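Local coordinates for receptor-like protein kinase ANXUR1 (Arabidopsis thaliana, PDB 6FIG) that probably senses extracellular signals during plant reproduction through a tandem malectin-like ectodomain and relays them to an intracellular serine/threonine kinase domain, at residues I138-S143 with A149-N154; V242-A245 with I249-T252. All blocks are in the same frame, centred on the assembly; numbering follows the deposited sequence. Where two conformers were deposited one is given.

Interaction 1: I138-S143 with A149-N154. With CA (calcium ion), chain I.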
ATOM      1  N   ILE A 138      -3.471  18.782 -14.522  1.00 25.32           N
ATOM      2  CA  ILE A 138      -2.189  18.515 -15.165  1.00 24.53           C
ATOM      3  C   ILE A 138      -2.382  18.812 -16.639  1.00 25.05           C
ATOM      4  O   ILE A 138      -3.137  18.105 -17.326  1.00 26.33           O
ATOM      5  CB  ILE A 138      -1.721  17.061 -15.008  1.00 24.31           C
ATOM      6  CG1 ILE A 138      -1.658  16.675 -13.537  1.00 24.16           C
ATOM      7  CG2 ILE A 138      -0.363  16.887 -15.679  1.00 24.31           C
ATOM      8  CD1 ILE A 138      -1.458  15.194 -13.330  1.00 24.29           C
ATOM      9  N   LYS A 139      -1.732  19.875 -17.106  1.00 25.38           N
ATOM     10  CA  LYS A 139      -1.944  20.405 -18.457  1.00 26.35           C
ATOM     11  C   LYS A 139      -0.742  20.129 -19.325  1.00 25.84           C
ATOM     12  O   LYS A 139       0.388  20.514 -18.961  1.00 25.36           O
ATOM     13  CB  LYS A 139      -2.202  21.904 -18.432  1.00 28.42           C
ATOM     14  CG  LYS A 139      -2.450  22.484 -19.817  1.00 31.09           C
ATOM     15  CD  LYS A 139      -2.880  23.932 -19.765  1.00 34.29           C
ATOM     16  CE  LYS A 139      -3.630  24.253 -21.038  1.00 37.61           C
ATOM     17  NZ  LYS A 139      -3.878  25.697 -21.270  1.00 40.66           N
ATOM     18  N   PHE A 140      -0.981  19.478 -20.466  1.00 25.38           N
ATOM     19  CA  PHE A 140       0.013  19.211 -21.487  1.00 25.62           C
ATOM     20  C   PHE A 140      -0.179  20.173 -22.645  1.00 26.80           C
ATOM     21  O   PHE A 140      -1.247  20.204 -23.237  1.00 27.83           O
ATOM     22  CB  PHE A 140      -0.102  17.761 -21.994  1.00 25.60           C
ATOM     23  CG  PHE A 140       0.355  16.738 -20.998  1.00 24.64           C
ATOM     24  CD1 PHE A 140      -0.462  16.358 -19.939  1.00 24.30           C
ATOM     25  CD2 PHE A 140       1.638  16.165 -21.083  1.00 24.63           C
ATOM     26  CE1 PHE A 140      -0.041  15.414 -19.007  1.00 23.43           C
ATOM     27  CE2 PHE A 140       2.060  15.224 -20.159  1.00 24.34           C
ATOM     28  CZ  PHE A 140       1.235  14.854 -19.101  1.00 23.52           C
ATOM     29  N   THR A 141       0.839  20.956 -22.985  1.00 27.37           N
ATOM     30  CA  THR A 141       0.751  21.933 -24.054  1.00 28.90           C
ATOM     31  C   THR A 141       1.872  21.736 -25.058  1.00 29.60           C
ATOM     32  O   THR A 141       3.022  22.063 -24.749  1.00 29.02           O
ATOM     33  CB  THR A 141       0.842  23.371 -23.527  1.00 29.52           C
ATOM     34  OG1 THR A 141      -0.160  23.565 -22.540  1.00 29.10           O
ATOM     35  CG2 THR A 141       0.683  24.384 -24.660  1.00 31.63           C
ATOM     36  N   PRO A 142       1.565  21.220 -26.264  1.00 30.66           N
ATOM     37  CA  PRO A 142       2.578  21.133 -27.314  1.00 32.14           C
ATOM     38  C   PRO A 142       3.218  22.502 -27.578  1.00 33.83           C
ATOM     39  O   PRO A 142       2.541  23.536 -27.465  1.00 34.53           O
ATOM     40  CB  PRO A 142       1.775  20.657 -28.539  1.00 32.99           C
ATOM     41  CG  PRO A 142       0.627  19.923 -27.957  1.00 32.10           C
ATOM     42  CD  PRO A 142       0.265  20.672 -26.709  1.00 31.25           C
ATOM     43  N   SER A 143       4.506  22.518 -27.899  1.00 35.80           N
ATOM     44  CA  SER A 143       5.193  23.766 -28.190  1.00 38.29           C
ATOM     45  C   SER A 143       4.505  24.515 -29.342  1.00 41.48           C
ATOM     46  O   SER A 143       4.242  23.935 -30.385  1.00 41.33           O
ATOM     47  CB  SER A 143       6.647  23.512 -28.591  1.00 39.08           C
ATOM     48  OG  SER A 143       7.266  24.714 -29.030  1.00 40.35           O
ATOM     49  N   ALA A 149       5.061  20.049 -33.519  1.00 44.33           N
ATOM     50  CA  ALA A 149       5.246  19.726 -32.087  1.00 41.46           C
ATOM     51  C   ALA A 149       4.018  19.017 -31.557  1.00 39.19           C
ATOM     52  O   ALA A 149       2.890  19.437 -31.825  1.00 38.76           O
ATOM     53  CB  ALA A 149       5.502  20.974 -31.251  1.00 41.34           C
ATOM     54  N   PHE A 150       4.251  17.939 -30.815  1.00 37.06           N
ATOM     55  CA  PHE A 150       3.196  17.234 -30.104  1.00 35.33           C
ATOM     56  C   PHE A 150       3.698  16.834 -28.711  1.00 33.00           C
ATOM     57  O   PHE A 150       4.903  16.828 -28.434  1.00 33.30           O
ATOM     58  CB  PHE A 150       2.724  16.013 -30.899  1.00 36.08           C
ATOM     59  CG  PHE A 150       3.762  14.932 -31.040  1.00 36.42           C
ATOM     60  CD1 PHE A 150       3.771  13.845 -30.177  1.00 36.02           C
ATOM     61  CD2 PHE A 150       4.730  15.005 -32.035  1.00 38.41           C
ATOM     62  CE1 PHE A 150       4.732  12.850 -30.297  1.00 36.51           C
ATOM     63  CE2 PHE A 150       5.678  14.007 -32.178  1.00 39.05           C
ATOM     64  CZ  PHE A 150       5.683  12.928 -31.305  1.00 38.21           C
ATOM     65  N   ALA A 151       2.758  16.517 -27.845  1.00 30.95           N
ATOM     66  CA  ALA A 151       3.071  16.052 -26.490  1.00 29.28           C
ATOM     67  C   ALA A 151       2.674  14.598 -26.379  1.00 29.18           C
ATOM     68  O   ALA A 151       1.835  14.099 -27.128  1.00 29.82           O
ATOM     69  CB  ALA A 151       2.350  16.906 -25.462  1.00 28.73           C
ATOM     70  N   PHE A 152       3.275  13.902 -25.430  1.00 28.28           N
ATOM     71  CA  PHE A 152       2.897  12.524 -25.156  1.00 28.55           C
ATOM     72  C   PHE A 152       3.160  12.225 -23.708  1.00 26.85           C
ATOM     73  O   PHE A 152       3.912  12.945 -23.029  1.00 26.12           O
ATOM     74  CB  PHE A 152       3.631  11.524 -26.078  1.00 29.48           C
ATOM     75  CG  PHE A 152       5.074  11.321 -25.745  1.00 29.51           C
ATOM     76  CD1 PHE A 152       6.026  12.282 -26.076  1.00 30.16           C
ATOM     77  CD2 PHE A 152       5.496  10.175 -25.082  1.00 29.71           C
ATOM     78  CE1 PHE A 152       7.363  12.105 -25.751  1.00 30.35           C
ATOM     79  CE2 PHE A 152       6.828   9.990 -24.756  1.00 29.80           C
ATOM     80  CZ  PHE A 152       7.764  10.953 -25.084  1.00 30.06           C
ATOM     81  N   ILE A 153       2.520  11.169 -23.233  1.00 26.50           N
ATOM     82  CA  ILE A 153       2.687  10.722 -21.845  1.00 25.75           C
ATOM     83  C   ILE A 153       2.419   9.219 -21.823  1.00 26.31           C
ATOM     84  O   ILE A 153       1.488   8.740 -22.474  1.00 27.50           O
ATOM     85  CB  ILE A 153       1.726  11.500 -20.897  1.00 25.04           C
ATOM     86  CG1 ILE A 153       1.898  11.092 -19.423  1.00 24.63           C
ATOM     87  CG2 ILE A 153       0.266  11.366 -21.335  1.00 25.88           C
ATOM     88  CD1 ILE A 153       3.217  11.515 -18.797  1.00 24.21           C
ATOM     89  N   ASN A 154       3.233   8.473 -21.083  1.00 25.46           N
ATOM     90  CA  ASN A 154       3.028   7.024 -20.947  1.00 27.00           C
ATOM     91  C   ASN A 154       2.389   6.621 -19.631  1.00 26.37           C
ATOM     92  O   ASN A 154       1.610   5.659 -19.573  1.00 27.05           O
ATOM     93  CB  ASN A 154       4.339   6.289 -21.126  1.00 27.78           C
ATOM     94  CG  ASN A 154       4.953   6.552 -22.478  1.00 28.86           C
ATOM     95  OD1 ASN A 154       5.702   7.511 -22.636  1.00 28.35           O
ATOM     96  ND2 ASN A 154       4.619   5.722 -23.463  1.00 29.95           N
TER
HETATM   97 CA    CA I 502       0.990   3.753 -20.917  1.00 43.55          CA
HETATM   98  O   HOH W   1       1.969  22.177 -32.088  1.00 54.45           O
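Phe140 and Ile153 meet across the interior of a malectin-like beta sandwich, where strand 135-142 of one sheet packs over strand 151-161 of another. The two strand segments run at 142° to each other with axes 7.2 Å apart at their closest, and no hydrogen bond joins them. With CG anti to the carbonyl carbon (chi1 -71°), Phe140 extends its ring along the interface until CE2 lies 3.8 Å from Ile153 CB. The isoleucine crosses the ring at about a right angle and packs CG1 and CD1 against CZ. Phe58 meets the same ring, and Phe95 also touches Phe140. Further along, Phe140 CB rests 4.3 Å from Ala151 CB. Pro142 continues the apolar line, placing CB 3.7 Å from Ala149 O and CG over the backbone of Ala151. Where the strands give way to the connecting loop, Ala149 CB sits 3.3 Å from Ser143 O. A water bridges the two segments here, donating to Ala149 O at 2.9 Å and, weakly, to Ser143 O. At the far end Asn154 O binds a calcium ion at 2.4 Å, alongside Ser7 OG and the carbonyls of Cys8, Pro51 and Thr54.

Interaction 2: V242-A245 with I249-T252; sequences VSIA and IYKT. With CA (calcium ion), chain H.
Ala245 and Ile249 bring the two backbones nearest, their CA atoms 6.7 Å apart where the loop 242-245 leads into helix 247-250. Residues 242-244 have helical backbone angles, and a weak bond from Ala245 N to Val242 O is made within the segment; Ala245 itself is extended and turns its CB toward 249-252, which lies on the short helix 247-250 and leads into strand 252-255. No hydrogen bond crosses between the segments. Contact centres on the Ala245 methyl: CB lies 3.6 Å from Tyr250 OH and 3.8 Å from Tyr250 CE2, while Ile249 CG1 approaches it less closely. Ala245 O approaches the rim of the Tyr250 ring almost level with it, and accepts a hydrogen bond from Tyr237 OH. Ile244 adds CG2, 3.6 Å from Tyr250 OH, and that buried hydroxyl is hydrogen-bonded to His285 ND1. One face of the tyrosine ring is covered by Ile249 CG2. Beyond the ring, Thr252 holds OG1 between its backbone N and carbonyl carbon (chi1 56°), which lets OG1 and O grip one calcium ion together, each at 2.4 Å. Ile249 O binds it at 2.5 Å, and Asn192 OD1, Val193 O and Asn365 O bring the ligands to six. The arrangement forms part of the calcium site of a malectin-like module, with carbonyl oxygens as its main ligands.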
ATOM      1  N   VAL A 242       9.199   6.884   9.684  1.00 25.63           N
ATOM      2  CA  VAL A 242       9.696   5.802   8.830  1.00 25.19           C
ATOM      3  C   VAL A 242       9.555   6.134   7.352  1.00 24.04           C
ATOM      4  O   VAL A 242      10.318   5.627   6.548  1.00 24.03           O
ATOM      5  CB  VAL A 242       9.078   4.397   9.140  1.00 27.11           C
ATOM      6  CG1 VAL A 242       9.373   4.000  10.579  1.00 28.37           C
ATOM      7  CG2 VAL A 242       7.625   4.313   8.806  1.00 28.96           C
ATOM      8  N   SER A 243       8.605   7.019   6.998  1.00 23.63           N
ATOM      9  CA  SER A 243       8.455   7.491   5.623  0.68 22.99           C
ATOM     10  C   SER A 243       9.657   8.236   5.070  1.00 21.71           C
ATOM     11  O   SER A 243       9.776   8.396   3.851  1.00 21.98           O
ATOM     12  CB  SER A 243       7.236   8.418   5.468  0.68 22.94           C
ATOM     13  OG  SER A 243       6.053   7.752   5.803  0.68 24.43           O
ATOM     14  N   ILE A 244      10.569   8.713   5.943  1.00 21.50           N
ATOM     15  CA  ILE A 244      11.745   9.413   5.459  1.00 20.92           C
ATOM     16  C   ILE A 244      12.557   8.531   4.513  1.00 20.38           C
ATOM     17  O   ILE A 244      12.948   8.960   3.441  1.00 20.84           O
ATOM     18  CB  ILE A 244      12.610   9.949   6.628  1.00 21.07           C
ATOM     19  CG1 ILE A 244      11.916  11.163   7.285  1.00 21.79           C
ATOM     20  CG2 ILE A 244      14.009  10.274   6.194  1.00 20.96           C
ATOM     21  CD1 ILE A 244      11.915  12.441   6.451  1.00 21.84           C
ATOM     22  N   ALA A 245      12.780   7.282   4.912  1.00 20.41           N
ATOM     23  CA  ALA A 245      13.543   6.340   4.072  1.00 20.35           C
ATOM     24  C   ALA A 245      13.401   4.952   4.682  1.00 20.60           C
ATOM     25  O   ALA A 245      13.287   4.827   5.899  1.00 22.16           O
ATOM     26  CB  ALA A 245      15.006   6.721   4.016  1.00 20.45           C
ATOM     27  N   ILE A 249      18.058   1.383   3.550  1.00 25.11           N
ATOM     28  CA  ILE A 249      18.986   2.479   3.282  1.00 24.70           C
ATOM     29  C   ILE A 249      20.015   2.568   4.409  1.00 24.56           C
ATOM     30  O   ILE A 249      21.234   2.677   4.156  1.00 23.46           O
ATOM     31  CB  ILE A 249      18.237   3.839   3.180  1.00 25.20           C
ATOM     32  CG1 ILE A 249      17.386   3.859   1.906  1.00 26.76           C
ATOM     33  CG2 ILE A 249      19.176   5.040   3.285  1.00 25.73           C
ATOM     34  CD1 ILE A 249      18.176   3.832   0.623  1.00 28.28           C
ATOM     35  N   TYR A 250      19.519   2.511   5.636  1.00 23.67           N
ATOM     36  CA  TYR A 250      20.346   2.716   6.827  1.00 23.94           C
ATOM     37  C   TYR A 250      21.222   1.515   7.163  1.00 24.95           C
ATOM     38  O   TYR A 250      22.205   1.671   7.891  1.00 24.86           O
ATOM     39  CB  TYR A 250      19.446   3.135   7.992  1.00 23.55           C
ATOM     40  CG  TYR A 250      18.727   4.426   7.706  1.00 22.30           C
ATOM     41  CD1 TYR A 250      19.426   5.613   7.557  1.00 21.54           C
ATOM     42  CD2 TYR A 250      17.353   4.459   7.521  1.00 22.26           C
ATOM     43  CE1 TYR A 250      18.781   6.796   7.284  1.00 20.94           C
ATOM     44  CE2 TYR A 250      16.692   5.648   7.254  1.00 21.59           C
ATOM     45  CZ  TYR A 250      17.409   6.805   7.092  1.00 21.16           C
ATOM     46  OH  TYR A 250      16.776   7.993   6.824  1.00 21.12           O
ATOM     47  N   LYS A 251      20.913   0.340   6.607  1.00 25.93           N
ATOM     48  CA  LYS A 251      21.710  -0.874   6.869  1.00 27.48           C
ATOM     49  C   LYS A 251      22.929  -1.054   5.956  1.00 26.92           C
ATOM     50  O   LYS A 251      23.677  -2.040   6.098  1.00 28.22           O
ATOM     51  CB  LYS A 251      20.819  -2.128   6.792  1.00 30.12           C
ATOM     52  CG  LYS A 251      19.773  -2.160   7.882  1.00 31.70           C
ATOM     53  CD  LYS A 251      18.806  -3.335   7.727  1.00 34.78           C
ATOM     54  CE  LYS A 251      17.676  -3.219   8.742  1.00 36.99           C
ATOM     55  NZ  LYS A 251      16.628  -4.285   8.603  1.00 40.19           N
ATOM     56  N   THR A 252      23.128  -0.142   5.006  1.00 25.02           N
ATOM     57  CA  THR A 252      24.326  -0.137   4.191  1.00 25.18           C
ATOM     58  C   THR A 252      24.906   1.261   4.125  1.00 23.80           C
ATOM     59  O   THR A 252      24.187   2.253   4.199  1.00 22.06           O
ATOM     60  CB  THR A 252      24.081  -0.618   2.759  1.00 26.31           C
ATOM     61  OG1 THR A 252      23.063   0.192   2.172  1.00 25.15           O
ATOM     62  CG2 THR A 252      23.680  -2.105   2.736  1.00 28.22           C
TER
HETATM   63 CA    CA H 501      22.807   2.611   2.256  1.00 30.68          CA

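The two contacts lie on opposite sides of the chain's centre, their own centres about 36 Å apart and their nearest atoms about 22 Å apart, so they do not touch. What relates them is a repeated kind of site: each reaches a calcium ion, and the two ions are about 32 Å apart. The ligand sets correspond in chain order, Ser7 and Cys8 with Asn192 and Val193, Pro51 and Thr54 with Ile249 and Thr252, Asn154 with Asn365, consistent with tandem malectin-like modules. Interaction 1 supplies the last ligand of its set, whereas interaction 2 supplies the middle pair. At its other end interaction 1 approaches a glycan, with the Ser143 side chain about 6 Å from a bound N-acetylglucosamine.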